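Long-range contact in cytoplasmic protein (Cryptococcus neoformans var. grubii serotype A, PDB 7LPO), which probably hydrolyses steryl beta-glucosides, as a sterylglucosidase of glycoside hydrolase family 5: residues F72-D85 with Y120-W134. Numbering follows the deposited sequence.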
loop_
_atom_site.group_PDB
_atom_site.type_symbol
_atom_site.label_atom_id
_atom_site.label_comp_id
_atom_site.label_asym_id
_atom_site.label_seq_id
_atom_site.Cartn_x
_atom_site.Cartn_y
_atom_site.Cartn_z
ATOM N N PHE A 72 -6.299 -1.932 19.339
ATOM C CA PHE A 72 -6.729 -1.927 17.953
ATOM C C PHE A 72 -8.011 -2.710 17.728
ATOM O O PHE A 72 -8.470 -2.791 16.586
ATOM C CB PHE A 72 -5.635 -2.513 17.063
ATOM C CG PHE A 72 -4.451 -1.615 16.883
ATOM C CD1 PHE A 72 -3.485 -1.498 17.879
ATOM C CD2 PHE A 72 -4.297 -0.897 15.721
ATOM C CE1 PHE A 72 -2.393 -0.679 17.711
ATOM C CE2 PHE A 72 -3.203 -0.073 15.540
ATOM C CZ PHE A 72 -2.247 0.033 16.524
ATOM N N ILE A 73 -8.603 -3.283 18.776
ATOM C CA ILE A 73 -9.770 -4.134 18.582
ATOM C C ILE A 73 -10.884 -3.347 17.911
ATOM O O ILE A 73 -11.124 -2.173 18.224
ATOM C CB ILE A 73 -10.254 -4.719 19.917
ATOM C CG1 ILE A 73 -9.190 -5.632 20.517
ATOM C CG2 ILE A 73 -11.558 -5.473 19.711
ATOM C CD1 ILE A 73 -9.334 -7.079 20.130
ATOM N N ASN A 74 -11.577 -4.007 16.983
ATOM C CA ASN A 74 -12.738 -3.509 16.254
ATOM C C ASN A 74 -12.363 -2.534 15.148
ATOM O O ASN A 74 -13.251 -1.872 14.597
ATOM C CB ASN A 74 -13.764 -2.867 17.192
ATOM C CG ASN A 74 -14.670 -3.900 17.841
ATOM O OD1 ASN A 74 -14.986 -4.934 17.243
ATOM N ND2 ASN A 74 -15.081 -3.632 19.074
ATOM N N LYS A 75 -11.087 -2.439 14.788
ATOM C CA LYS A 75 -10.671 -1.855 13.524
ATOM C C LYS A 75 -9.986 -2.939 12.705
ATOM O O LYS A 75 -9.069 -3.594 13.215
ATOM C CB LYS A 75 -9.717 -0.675 13.728
ATOM C CG LYS A 75 -10.350 0.515 14.429
ATOM C CD LYS A 75 -9.275 1.352 15.102
ATOM C CE LYS A 75 -9.410 2.811 14.713
ATOM N NZ LYS A 75 -8.078 3.465 14.679
ATOM N N PRO A 76 -10.333 -3.116 11.428
ATOM C CA PRO A 76 -11.101 -2.163 10.613
ATOM C C PRO A 76 -12.615 -2.204 10.776
ATOM O O PRO A 76 -13.272 -1.211 10.477
ATOM C CB PRO A 76 -10.729 -2.562 9.172
ATOM C CG PRO A 76 -10.502 -4.060 9.265
ATOM C CD PRO A 76 -9.902 -4.300 10.657
ATOM N N LEU A 77 -13.163 -3.320 11.235
ATOM C CA LEU A 77 -14.604 -3.507 11.295
ATOM C C LEU A 77 -15.046 -3.783 12.725
ATOM O O LEU A 77 -14.450 -4.614 13.420
ATOM C CB LEU A 77 -15.025 -4.654 10.386
ATOM C CG LEU A 77 -14.892 -4.424 8.884
ATOM C CD1 LEU A 77 -15.272 -5.716 8.174
ATOM C CD2 LEU A 77 -15.742 -3.261 8.395
ATOM N N ASN A 78 -16.085 -3.079 13.161
ATOM C CA ASN A 78 -16.662 -3.302 14.478
ATOM C C ASN A 78 -17.575 -4.525 14.426
ATOM O O ASN A 78 -18.522 -4.574 13.632
ATOM C CB ASN A 78 -17.430 -2.072 14.938
ATOM C CG ASN A 78 -17.825 -2.154 16.394
ATOM O OD1 ASN A 78 -18.439 -3.125 16.829
ATOM N ND2 ASN A 78 -17.459 -1.144 17.157
ATOM N N LEU A 79 -17.277 -5.520 15.251
ATOM C CA LEU A 79 -18.030 -6.767 15.258
ATOM C C LEU A 79 -19.066 -6.816 16.373
ATOM O O LEU A 79 -19.755 -7.828 16.514
ATOM C CB LEU A 79 -17.068 -7.958 15.377
ATOM C CG LEU A 79 -16.024 -8.066 14.254
ATOM C CD1 LEU A 79 -15.008 -9.176 14.548
ATOM C CD2 LEU A 79 -16.653 -8.307 12.899
ATOM N N ASP A 80 -19.206 -5.745 17.153
ATOM C CA ASP A 80 -20.164 -5.715 18.249
ATOM C C ASP A 80 -21.465 -4.999 17.908
ATOM O O ASP A 80 -22.474 -5.241 18.579
ATOM C CB ASP A 80 -19.549 -5.033 19.482
ATOM C CG ASP A 80 -18.329 -5.769 20.018
ATOM O OD1 ASP A 80 -18.263 -7.009 19.874
ATOM O OD2 ASP A 80 -17.433 -5.105 20.581
ATOM N N ASP A 81 -21.479 -4.134 16.890
ATOM C CA ASP A 81 -22.607 -3.238 16.657
ATOM C C ASP A 81 -23.360 -3.529 15.365
ATOM O O ASP A 81 -24.240 -2.747 14.988
ATOM C CB ASP A 81 -22.126 -1.781 16.656
ATOM C CG ASP A 81 -21.142 -1.481 15.526
ATOM O OD1 ASP A 81 -20.958 -2.332 14.629
ATOM O OD2 ASP A 81 -20.542 -0.387 15.537
ATOM N N GLY A 82 -23.038 -4.620 14.674
ATOM C CA GLY A 82 -23.707 -4.975 13.441
ATOM C C GLY A 82 -23.230 -4.241 12.208
ATOM O O GLY A 82 -23.594 -4.640 11.092
ATOM N N SER A 83 -22.417 -3.194 12.361
ATOM C CA SER A 83 -21.983 -2.418 11.205
ATOM C C SER A 83 -21.077 -3.209 10.265
ATOM O O SER A 83 -21.003 -2.877 9.080
ATOM C CB SER A 83 -21.266 -1.147 11.668
ATOM O OG SER A 83 -20.173 -1.434 12.527
ATOM N N ALA A 84 -20.403 -4.252 10.751
ATOM C CA ALA A 84 -19.399 -4.922 9.926
ATOM C C ALA A 84 -20.016 -5.539 8.675
ATOM O O ALA A 84 -19.424 -5.482 7.590
ATOM C CB ALA A 84 -18.672 -5.988 10.745
ATOM N N ASP A 85 -21.198 -6.143 8.806
ATOM C CA ASP A 85 -21.817 -6.792 7.656
ATOM C C ASP A 85 -22.282 -5.779 6.618
ATOM O O ASP A 85 -22.317 -6.094 5.426
ATOM C CB ASP A 85 -22.995 -7.654 8.105
ATOM C CG ASP A 85 -22.557 -8.854 8.923
ATOM O OD1 ASP A 85 -22.026 -9.810 8.324
ATOM O OD2 ASP A 85 -22.721 -8.831 10.167
ATOM N N TYR A 120 -5.858 -9.609 19.786
ATOM C CA TYR A 120 -6.028 -8.926 18.506
ATOM C C TYR A 120 -5.908 -9.911 17.366
ATOM O O TYR A 120 -6.624 -9.802 16.352
ATOM C CB TYR A 120 -5.005 -7.804 18.351
ATOM C CG TYR A 120 -5.309 -6.951 17.145
ATOM C CD1 TYR A 120 -6.488 -6.229 17.072
ATOM C CD2 TYR A 120 -4.438 -6.898 16.059
ATOM C CE1 TYR A 120 -6.791 -5.456 15.962
ATOM C CE2 TYR A 120 -4.726 -6.119 14.948
ATOM C CZ TYR A 120 -5.906 -5.406 14.905
ATOM O OH TYR A 120 -6.216 -4.633 13.812
ATOM N N MET A 121 -5.014 -10.884 17.486
ATOM C CA MET A 121 -4.912 -11.975 16.538
ATOM C C MET A 121 -6.287 -12.667 16.311
ATOM O O MET A 121 -6.679 -12.904 15.193
ATOM C CB MET A 121 -3.948 -13.027 17.032
ATOM C CG MET A 121 -2.527 -12.591 17.150
ATOM S SD MET A 121 -1.375 -13.925 17.014
ATOM C CE MET A 121 0.174 -13.164 17.008
ATOM N N ASP A 122 -6.964 -12.951 17.423
ATOM C CA ASP A 122 -8.276 -13.613 17.322
ATOM C C ASP A 122 -9.325 -12.670 16.760
ATOM O O ASP A 122 -10.262 -13.115 16.089
ATOM C CB ASP A 122 -8.676 -14.107 18.715
ATOM C CG ASP A 122 -7.802 -15.255 19.210
ATOM O OD1 ASP A 122 -7.140 -15.914 18.397
ATOM O OD2 ASP A 122 -7.785 -15.516 20.422
ATOM N N TYR A 123 -9.193 -11.369 17.029
ATOM C CA TYR A 123 -10.079 -10.405 16.392
ATOM C C TYR A 123 -9.908 -10.442 14.877
ATOM O O TYR A 123 -10.895 -10.472 14.130
ATOM C CB TYR A 123 -9.820 -8.993 16.917
ATOM C CG TYR A 123 -10.380 -7.945 15.982
ATOM C CD1 TYR A 123 -11.723 -7.603 16.021
ATOM C CD2 TYR A 123 -9.572 -7.328 15.026
ATOM C CE1 TYR A 123 -12.248 -6.663 15.155
ATOM C CE2 TYR A 123 -10.090 -6.383 14.152
ATOM C CZ TYR A 123 -11.427 -6.052 14.225
ATOM O OH TYR A 123 -11.956 -5.117 13.363
ATOM N N ILE A 124 -8.656 -10.432 14.402
ATOM C CA ILE A 124 -8.405 -10.497 12.963
ATOM C C ILE A 124 -9.034 -11.750 12.372
ATOM O O ILE A 124 -9.636 -11.712 11.295
ATOM C CB ILE A 124 -6.895 -10.447 12.666
ATOM C CG1 ILE A 124 -6.332 -9.047 12.909
ATOM C CG2 ILE A 124 -6.636 -10.864 11.239
ATOM C CD1 ILE A 124 -4.814 -8.998 12.953
ATOM N N ILE A 125 -8.895 -12.882 13.062
ATOM C CA ILE A 125 -9.472 -14.133 12.580
ATOM C C ILE A 125 -10.984 -14.008 12.454
ATOM O O ILE A 125 -11.579 -14.470 11.475
ATOM C CB ILE A 125 -9.070 -15.293 13.510
ATOM C CG1 ILE A 125 -7.646 -15.738 13.170
ATOM C CG2 ILE A 125 -10.063 -16.437 13.408
ATOM C CD1 ILE A 125 -6.985 -16.566 14.249
ATOM N N ALA A 126 -11.626 -13.385 13.444
ATOM C CA ALA A 126 -13.066 -13.169 13.378
ATOM C C ALA A 126 -13.436 -12.295 12.188
ATOM O O ALA A 126 -14.421 -12.564 11.493
ATOM C CB ALA A 126 -13.556 -12.525 14.679
ATOM N N VAL A 127 -12.669 -11.232 11.945
ATOM C CA VAL A 127 -12.905 -10.404 10.764
ATOM C C VAL A 127 -12.728 -11.229 9.496
ATOM O O VAL A 127 -13.547 -11.168 8.577
ATOM C CB VAL A 127 -11.976 -9.178 10.766
ATOM C CG1 VAL A 127 -12.113 -8.402 9.455
ATOM C CG2 VAL A 127 -12.275 -8.293 11.960
ATOM N N LEU A 128 -11.666 -12.032 9.436
ATOM C CA LEU A 128 -11.449 -12.857 8.252
ATOM C C LEU A 128 -12.605 -13.828 8.033
ATOM O O LEU A 128 -12.990 -14.094 6.890
ATOM C CB LEU A 128 -10.127 -13.611 8.376
ATOM C CG LEU A 128 -8.899 -12.707 8.383
ATOM C CD1 LEU A 128 -7.625 -13.508 8.614
ATOM C CD2 LEU A 128 -8.819 -11.902 7.073
ATOM N N ARG A 129 -13.187 -14.351 9.111
ATOM C CA ARG A 129 -14.307 -15.273 8.957
ATOM C C ARG A 129 -15.498 -14.599 8.285
ATOM O O ARG A 129 -16.147 -15.194 7.417
ATOM C CB ARG A 129 -14.713 -15.839 10.317
ATOM C CG ARG A 129 -13.778 -16.927 10.823
ATOM C CD ARG A 129 -14.507 -17.890 11.743
ATOM N NE ARG A 129 -13.636 -18.406 12.792
ATOM C CZ ARG A 129 -12.833 -19.455 12.651
ATOM N NH1 ARG A 129 -12.784 -20.112 11.492
ATOM N NH2 ARG A 129 -12.080 -19.851 13.673
ATOM N N LYS A 130 -15.805 -13.359 8.675
ATOM C CA LYS A 130 -16.896 -12.635 8.026
ATOM C C LYS A 130 -16.571 -12.326 6.569
ATOM O O LYS A 130 -17.451 -12.406 5.703
ATOM C CB LYS A 130 -17.206 -11.348 8.784
ATOM C CG LYS A 130 -18.027 -11.569 10.040
ATOM C CD LYS A 130 -18.585 -10.267 10.591
ATOM C CE LYS A 130 -19.814 -10.516 11.456
ATOM N NZ LYS A 130 -20.924 -11.159 10.690
ATOM N N CYS A 131 -15.320 -11.963 6.269
ATOM C CA CYS A 131 -14.936 -11.789 4.870
ATOM C C CYS A 131 -15.206 -13.059 4.073
ATOM O O CYS A 131 -15.680 -13.002 2.934
ATOM C CB CYS A 131 -13.463 -11.401 4.762
ATOM S SG CYS A 131 -13.070 -9.832 5.582
ATOM N N LYS A 132 -14.923 -14.220 4.665
ATOM C CA LYS A 132 -15.160 -15.479 3.965
ATOM C C LYS A 132 -16.648 -15.720 3.748
ATOM O O LYS A 132 -17.061 -16.162 2.671
ATOM C CB LYS A 132 -14.539 -16.630 4.753
ATOM C CG LYS A 132 -14.629 -17.985 4.073
ATOM C CD LYS A 132 -14.108 -19.072 5.002
ATOM C CE LYS A 132 -14.363 -20.455 4.430
ATOM N NZ LYS A 132 -14.501 -21.456 5.529
ATOM N N GLU A 133 -17.467 -15.431 4.760
ATOM C CA GLU A 133 -18.908 -15.588 4.610
ATOM C C GLU A 133 -19.434 -14.754 3.451
ATOM O O GLU A 133 -20.361 -15.171 2.749
ATOM C CB GLU A 133 -19.619 -15.198 5.907
ATOM C CG GLU A 133 -19.580 -16.263 6.985
ATOM C CD GLU A 133 -19.806 -15.692 8.375
ATOM O OE1 GLU A 133 -19.077 -16.093 9.313
ATOM O OE2 GLU A 133 -20.709 -14.836 8.529
ATOM N N TRP A 134 -18.859 -13.576 3.232
ATOM C CA TRP A 134 -19.288 -12.709 2.142
ATOM C C TRP A 134 -18.597 -13.016 0.819
ATOM O O TRP A 134 -18.836 -12.312 -0.164
ATOM C CB TRP A 134 -19.050 -11.247 2.515
ATOM C CG TRP A 134 -20.080 -10.717 3.449
ATOM C CD1 TRP A 134 -19.988 -10.638 4.803
ATOM C CD2 TRP A 134 -21.368 -10.192 3.101
ATOM N NE1 TRP A 134 -21.142 -10.101 5.326
ATOM C CE2 TRP A 134 -22.000 -9.811 4.299
ATOM C CE3 TRP A 134 -22.044 -10.002 1.894
ATOM C CZ2 TRP A 134 -23.278 -9.261 4.326
ATOM C CZ3 TRP A 134 -23.307 -9.449 1.922
ATOM C CH2 TRP A 134 -23.913 -9.088 3.128
#
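Tyr123 rises from helix 118-133 into the bend of the loop 72-82 and ends on the backbone of Leu77; its side chain can be followed outward. Tyr123 CB packs against Ile73 CD1 at 3.8 Å, a terminal methyl suited to the apolar base of the ring. With CG anti to the backbone N (chi1 161°), the ring enters the bend. Tyr123 CE1 lies 3.3 Å from Asn74 N, which sits over one face, while Val127 CG2 backs the other; CE2 passes close to the carbonyl of Lys75. Tyr123 OH then donates its proton to Leu77 O, 2.5 Å away at the ring edge and somewhat out of the carbonyl plane, one residue beyond the cis Lys75-Pro76 peptide. Tyrosine suits this place: a flat ring fills the bend and a polar tip ties down the main chain.

One turn earlier, Tyr120 receives Phe72 CB over a face, Tyr120 CE1 to Phe72 CB 3.3 Å, and the Phe72 ring turns its edge toward the Tyr120 face. Farther along, the forked end of Leu79 sets CD1 3.7 Å from Ala126 CB, beside Tyr123 and Val127, and CD2 along the aliphatic part of Lys130. That long chain bends at its end, bringing Lys130 NZ to the syn lone pair of Asp85 OD1 (2.9 Å), a salt bridge. Trp134 NE1, its N-H in the indole plane, takes the anti lone pair almost straight, at 170°, so two donors fix the carboxylate.

The loop thus runs along helix 118-133; Pro76, Ile124 and Val127 meet Tyr101 of strand 98-104, and Ile125 and Leu128 pack on helix 232-254, consistent with the family's TIM barrel.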